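Local coordinates for protein enoyl-CoA hydratase (Bacillus halodurans, PDB 3LKE) that probably hydrates enoyl-CoA thioesters, or carries out a related acyl-CoA reaction, as a member of the crotonase family, at residues Ile52-Ser63 / Lys102-Tyr113. Residues are numbered along the deposited sequence; the frame is centred on the assembly and turned at random.
Sequences IILQSKHRAYFS and KVTVALINGYAY
The ring of F62 lies across I108, whose CD1 sits 3.8 Å from the ring centroid, almost on the ring normal, a CH-pi contact over one face. N109 meets the same ring differently: OD1 lies at its edge, in plane, and the amide is turned 77° from the ring. CG of N109 lies between its backbone N and carbonyl carbon (chi1 61°), which carries ND2 to H58 O at 2.7 Å; this donor stands above the carbonyl plane, although the oxygen lies in the plane of the amide. A water bridges S56 N and L107 O, and donates a weak bond to N109 OD1, where the two strands part. Upstream, parallel strands 52-56 and 103-108 pair in register, L54 N reaching V105 O at 2.8 Å; I53 CD1 presses on V105 CB at a tight 3.5 Å, on the face the two side chains share, and I53 CG2 meets L107 CD1. Downstream, Y61 CB rides over the Y111 ring, 3.6 Å from its centroid, while Y111 O accepts from both F62 N and S63 N across a beta bulge. Strands 51-56 and 103-108 are neighbours in the middle of the main crotonase-fold sheet; 111-113 begins a smaller one. Between the two paired regions, across the H58-Y61 turn, N109 and the water supply polar links.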
loop_
_atom_site.group_PDB
_atom_site.type_symbol
_atom_site.label_atom_id
_atom_site.label_comp_id
_atom_site.label_asym_id
_atom_site.label_seq_id
_atom_site.Cartn_x
_atom_site.Cartn_y
_atom_site.Cartn_z
ATOM N N ILE A 52 -25.367 -0.340 -4.997
ATOM C CA ILE A 52 -25.640 -1.702 -5.416
ATOM C C ILE A 52 -25.227 -2.615 -4.274
ATOM O O ILE A 52 -24.089 -2.562 -3.811
ATOM C CB ILE A 52 -24.855 -2.073 -6.680
ATOM C CG1 ILE A 52 -25.327 -1.232 -7.866
ATOM C CG2 ILE A 52 -25.031 -3.547 -6.998
ATOM C CD1 ILE A 52 -24.510 -1.416 -9.102
ATOM N N ILE A 53 -26.163 -3.440 -3.814
ATOM C CA ILE A 53 -25.933 -4.353 -2.704
ATOM C C ILE A 53 -25.930 -5.790 -3.216
ATOM O O ILE A 53 -26.887 -6.211 -3.864
ATOM C CB ILE A 53 -27.073 -4.232 -1.654
ATOM C CG1 ILE A 53 -27.164 -2.801 -1.124
ATOM C CG2 ILE A 53 -26.851 -5.214 -0.505
ATOM C CD1 ILE A 53 -25.936 -2.365 -0.352
ATOM N N LEU A 54 -24.865 -6.541 -2.930
ATOM C CA LEU A 54 -24.789 -7.948 -3.341
ATOM C C LEU A 54 -24.992 -8.819 -2.119
ATOM O O LEU A 54 -24.390 -8.570 -1.070
ATOM C CB LEU A 54 -23.436 -8.246 -4.005
ATOM C CG LEU A 54 -23.235 -7.534 -5.345
ATOM C CD1 LEU A 54 -22.019 -6.616 -5.239
ATOM C CD2 LEU A 54 -23.062 -8.522 -6.470
ATOM N N GLN A 55 -25.874 -9.814 -2.228
ATOM C CA GLN A 55 -26.240 -10.619 -1.067
ATOM C C GLN A 55 -26.690 -12.018 -1.487
ATOM O O GLN A 55 -26.820 -12.298 -2.671
ATOM C CB GLN A 55 -27.369 -9.929 -0.288
ATOM C CG GLN A 55 -28.638 -9.726 -1.100
ATOM C CD GLN A 55 -29.681 -8.898 -0.343
ATOM O OE1 GLN A 55 -29.407 -8.358 0.731
ATOM N NE2 GLN A 55 -30.876 -8.800 -0.906
ATOM N N SER A 56 -26.921 -12.876 -0.494
ATOM C CA SER A 56 -27.392 -14.238 -0.710
ATOM C C SER A 56 -28.734 -14.387 -0.014
ATOM O O SER A 56 -28.925 -13.867 1.092
ATOM C CB SER A 56 -26.419 -15.257 -0.115
ATOM O OG SER A 56 -26.985 -16.570 -0.170
ATOM N N LYS A 57 -29.646 -15.103 -0.655
ATOM C CA LYS A 57 -30.971 -15.332 -0.082
ATOM C C LYS A 57 -30.973 -16.541 0.846
ATOM O O LYS A 57 -31.989 -16.851 1.477
ATOM C CB LYS A 57 -32.011 -15.539 -1.185
ATOM C CG LYS A 57 -33.424 -15.679 -0.646
ATOM C CD LYS A 57 -34.349 -16.385 -1.618
ATOM C CE LYS A 57 -34.538 -15.582 -2.889
ATOM N NZ LYS A 57 -35.973 -15.631 -3.294
ATOM N N HIS A 58 -29.843 -17.231 0.931
ATOM C CA HIS A 58 -29.787 -18.473 1.683
ATOM C C HIS A 58 -28.956 -18.361 2.947
ATOM O O HIS A 58 -27.776 -17.987 2.918
ATOM C CB HIS A 58 -29.327 -19.629 0.794
ATOM C CG HIS A 58 -30.188 -19.819 -0.414
ATOM N ND1 HIS A 58 -31.436 -20.412 -0.352
ATOM C CD2 HIS A 58 -30.003 -19.468 -1.707
ATOM C CE1 HIS A 58 -31.973 -20.424 -1.557
ATOM N NE2 HIS A 58 -31.125 -19.863 -2.399
ATOM N N ARG A 59 -29.598 -18.684 4.060
ATOM C CA ARG A 59 -29.026 -18.522 5.386
ATOM C C ARG A 59 -27.663 -19.203 5.530
ATOM O O ARG A 59 -26.736 -18.626 6.097
ATOM C CB ARG A 59 -30.014 -19.057 6.434
ATOM C CG ARG A 59 -29.549 -18.933 7.881
ATOM C CD ARG A 59 -30.696 -19.217 8.847
ATOM N NE ARG A 59 -31.829 -18.325 8.609
ATOM C CZ ARG A 59 -33.000 -18.704 8.105
ATOM N NH1 ARG A 59 -33.219 -19.976 7.796
ATOM N NH2 ARG A 59 -33.961 -17.807 7.921
ATOM N N ALA A 60 -27.536 -20.415 4.996
ATOM C CA ALA A 60 -26.364 -21.244 5.285
ATOM C C ALA A 60 -25.058 -20.776 4.640
ATOM O O ALA A 60 -23.980 -21.056 5.154
ATOM C CB ALA A 60 -26.634 -22.703 4.923
ATOM N N TYR A 61 -25.142 -20.076 3.515
ATOM C CA TYR A 61 -23.927 -19.773 2.758
ATOM C C TYR A 61 -24.047 -18.474 1.986
ATOM O O TYR A 61 -25.126 -18.106 1.535
ATOM C CB TYR A 61 -23.642 -20.911 1.771
ATOM C CG TYR A 61 -24.879 -21.371 1.027
ATOM C CD1 TYR A 61 -25.292 -20.748 -0.151
ATOM C CD2 TYR A 61 -25.646 -22.420 1.514
ATOM C CE1 TYR A 61 -26.427 -21.173 -0.832
ATOM C CE2 TYR A 61 -26.781 -22.849 0.848
ATOM C CZ TYR A 61 -27.169 -22.225 -0.325
ATOM O OH TYR A 61 -28.312 -22.652 -0.971
ATOM N N PHE A 62 -22.933 -17.768 1.822
ATOM C CA PHE A 62 -22.927 -16.688 0.856
ATOM C C PHE A 62 -22.648 -17.249 -0.527
ATOM O O PHE A 62 -23.442 -17.087 -1.446
ATOM C CB PHE A 62 -21.869 -15.626 1.171
ATOM C CG PHE A 62 -21.803 -14.556 0.129
ATOM C CD1 PHE A 62 -22.772 -13.576 0.077
ATOM C CD2 PHE A 62 -20.781 -14.539 -0.814
ATOM C CE1 PHE A 62 -22.739 -12.595 -0.890
ATOM C CE2 PHE A 62 -20.738 -13.563 -1.781
ATOM C CZ PHE A 62 -21.716 -12.585 -1.823
ATOM N N SER A 63 -21.491 -17.889 -0.678
ATOM C CA SER A 63 -21.146 -18.570 -1.930
ATOM C C SER A 63 -20.054 -19.603 -1.727
ATOM O O SER A 63 -18.998 -19.322 -1.140
ATOM C CB SER A 63 -20.726 -17.580 -3.021
ATOM O OG SER A 63 -20.247 -18.276 -4.171
ATOM N N LYS A 102 -21.591 3.334 -8.791
ATOM C CA LYS A 102 -22.441 3.297 -7.610
ATOM C C LYS A 102 -21.643 2.805 -6.421
ATOM O O LYS A 102 -20.628 2.123 -6.593
ATOM C CB LYS A 102 -23.619 2.335 -7.833
ATOM C CG LYS A 102 -24.254 2.460 -9.202
ATOM C CD LYS A 102 -24.820 3.850 -9.392
ATOM C CE LYS A 102 -25.518 3.985 -10.741
ATOM N NZ LYS A 102 -26.177 5.319 -10.856
ATOM N N VAL A 103 -22.088 3.140 -5.216
ATOM C CA VAL A 103 -21.460 2.572 -4.033
ATOM C C VAL A 103 -21.806 1.088 -4.010
ATOM O O VAL A 103 -22.979 0.711 -4.089
ATOM C CB VAL A 103 -21.930 3.224 -2.726
ATOM C CG1 VAL A 103 -21.340 2.484 -1.546
ATOM C CG2 VAL A 103 -21.562 4.714 -2.689
ATOM N N THR A 104 -20.788 0.245 -3.891
ATOM C CA THR A 104 -20.989 -1.198 -3.952
ATOM C C THR A 104 -20.710 -1.854 -2.594
ATOM O O THR A 104 -19.678 -1.607 -1.967
ATOM C CB THR A 104 -20.104 -1.824 -5.050
ATOM O OG1 THR A 104 -18.737 -1.461 -4.808
ATOM C CG2 THR A 104 -20.524 -1.311 -6.407
ATOM N N VAL A 105 -21.652 -2.673 -2.126
ATOM C CA VAL A 105 -21.523 -3.318 -0.832
ATOM C C VAL A 105 -21.862 -4.801 -0.957
ATOM O O VAL A 105 -22.880 -5.150 -1.551
ATOM C CB VAL A 105 -22.495 -2.683 0.189
ATOM C CG1 VAL A 105 -22.341 -3.331 1.561
ATOM C CG2 VAL A 105 -22.272 -1.181 0.261
ATOM N N ALA A 106 -21.019 -5.663 -0.390
ATOM C CA ALA A 106 -21.308 -7.093 -0.336
ATOM C C ALA A 106 -21.666 -7.505 1.081
ATOM O O ALA A 106 -20.987 -7.143 2.038
ATOM C CB ALA A 106 -20.112 -7.903 -0.853
ATOM N N LEU A 107 -22.765 -8.241 1.223
ATOM C CA LEU A 107 -23.184 -8.697 2.543
ATOM C C LEU A 107 -22.890 -10.184 2.638
ATOM O O LEU A 107 -23.559 -10.982 1.974
ATOM C CB LEU A 107 -24.683 -8.432 2.750
ATOM C CG LEU A 107 -25.116 -6.993 2.469
ATOM C CD1 LEU A 107 -26.625 -6.818 2.680
ATOM C CD2 LEU A 107 -24.341 -6.055 3.379
ATOM N N ILE A 108 -21.886 -10.541 3.435
ATOM C CA ILE A 108 -21.458 -11.929 3.550
ATOM C C ILE A 108 -22.131 -12.565 4.755
ATOM O O ILE A 108 -21.688 -12.372 5.882
ATOM C CB ILE A 108 -19.933 -12.058 3.733
ATOM C CG1 ILE A 108 -19.173 -11.157 2.747
ATOM C CG2 ILE A 108 -19.508 -13.513 3.600
ATOM C CD1 ILE A 108 -19.464 -11.469 1.275
ATOM N N ASN A 109 -23.190 -13.326 4.500
ATOM C CA ASN A 109 -24.019 -13.855 5.584
ATOM C C ASN A 109 -23.528 -15.191 6.132
ATOM O O ASN A 109 -23.532 -15.410 7.334
ATOM C CB ASN A 109 -25.477 -13.962 5.149
ATOM C CG ASN A 109 -25.666 -14.901 3.970
ATOM O OD1 ASN A 109 -24.952 -14.815 2.980
ATOM N ND2 ASN A 109 -26.633 -15.796 4.072
ATOM N N GLY A 110 -23.107 -16.078 5.239
ATOM C CA GLY A 110 -22.603 -17.383 5.631
ATOM C C GLY A 110 -21.261 -17.622 4.968
ATOM O O GLY A 110 -20.542 -16.668 4.655
ATOM N N TYR A 111 -20.913 -18.880 4.720
ATOM C CA TYR A 111 -19.548 -19.132 4.240
ATOM C C TYR A 111 -19.317 -18.595 2.832
ATOM O O TYR A 111 -20.239 -18.480 2.026
ATOM C CB TYR A 111 -19.119 -20.598 4.394
ATOM C CG TYR A 111 -19.938 -21.618 3.645
ATOM C CD1 TYR A 111 -19.767 -21.806 2.279
ATOM C CD2 TYR A 111 -20.856 -22.424 4.311
ATOM C CE1 TYR A 111 -20.494 -22.747 1.593
ATOM C CE2 TYR A 111 -21.590 -23.375 3.628
ATOM C CZ TYR A 111 -21.405 -23.530 2.265
ATOM O OH TYR A 111 -22.131 -24.464 1.560
ATOM N N ALA A 112 -18.067 -18.225 2.566
ATOM C CA ALA A 112 -17.674 -17.676 1.277
ATOM C C ALA A 112 -16.301 -18.238 0.976
ATOM O O ALA A 112 -15.304 -17.849 1.605
ATOM C CB ALA A 112 -17.626 -16.151 1.327
ATOM N N TYR A 113 -16.263 -19.184 0.044
ATOM C CA TYR A 113 -15.029 -19.893 -0.290
ATOM C C TYR A 113 -14.453 -19.422 -1.605
ATOM O O TYR A 113 -15.187 -19.182 -2.580
ATOM C CB TYR A 113 -15.294 -21.394 -0.430
ATOM C CG TYR A 113 -15.823 -22.069 0.810
ATOM C CD1 TYR A 113 -15.543 -21.571 2.073
ATOM C CD2 TYR A 113 -16.579 -23.226 0.712
ATOM C CE1 TYR A 113 -16.017 -22.193 3.206
ATOM C CE2 TYR A 113 -17.062 -23.855 1.835
ATOM C CZ TYR A 113 -16.773 -23.340 3.079
ATOM O OH TYR A 113 -17.255 -23.975 4.198
HETATM O O HOH W 1 -26.040 -12.037 2.089
#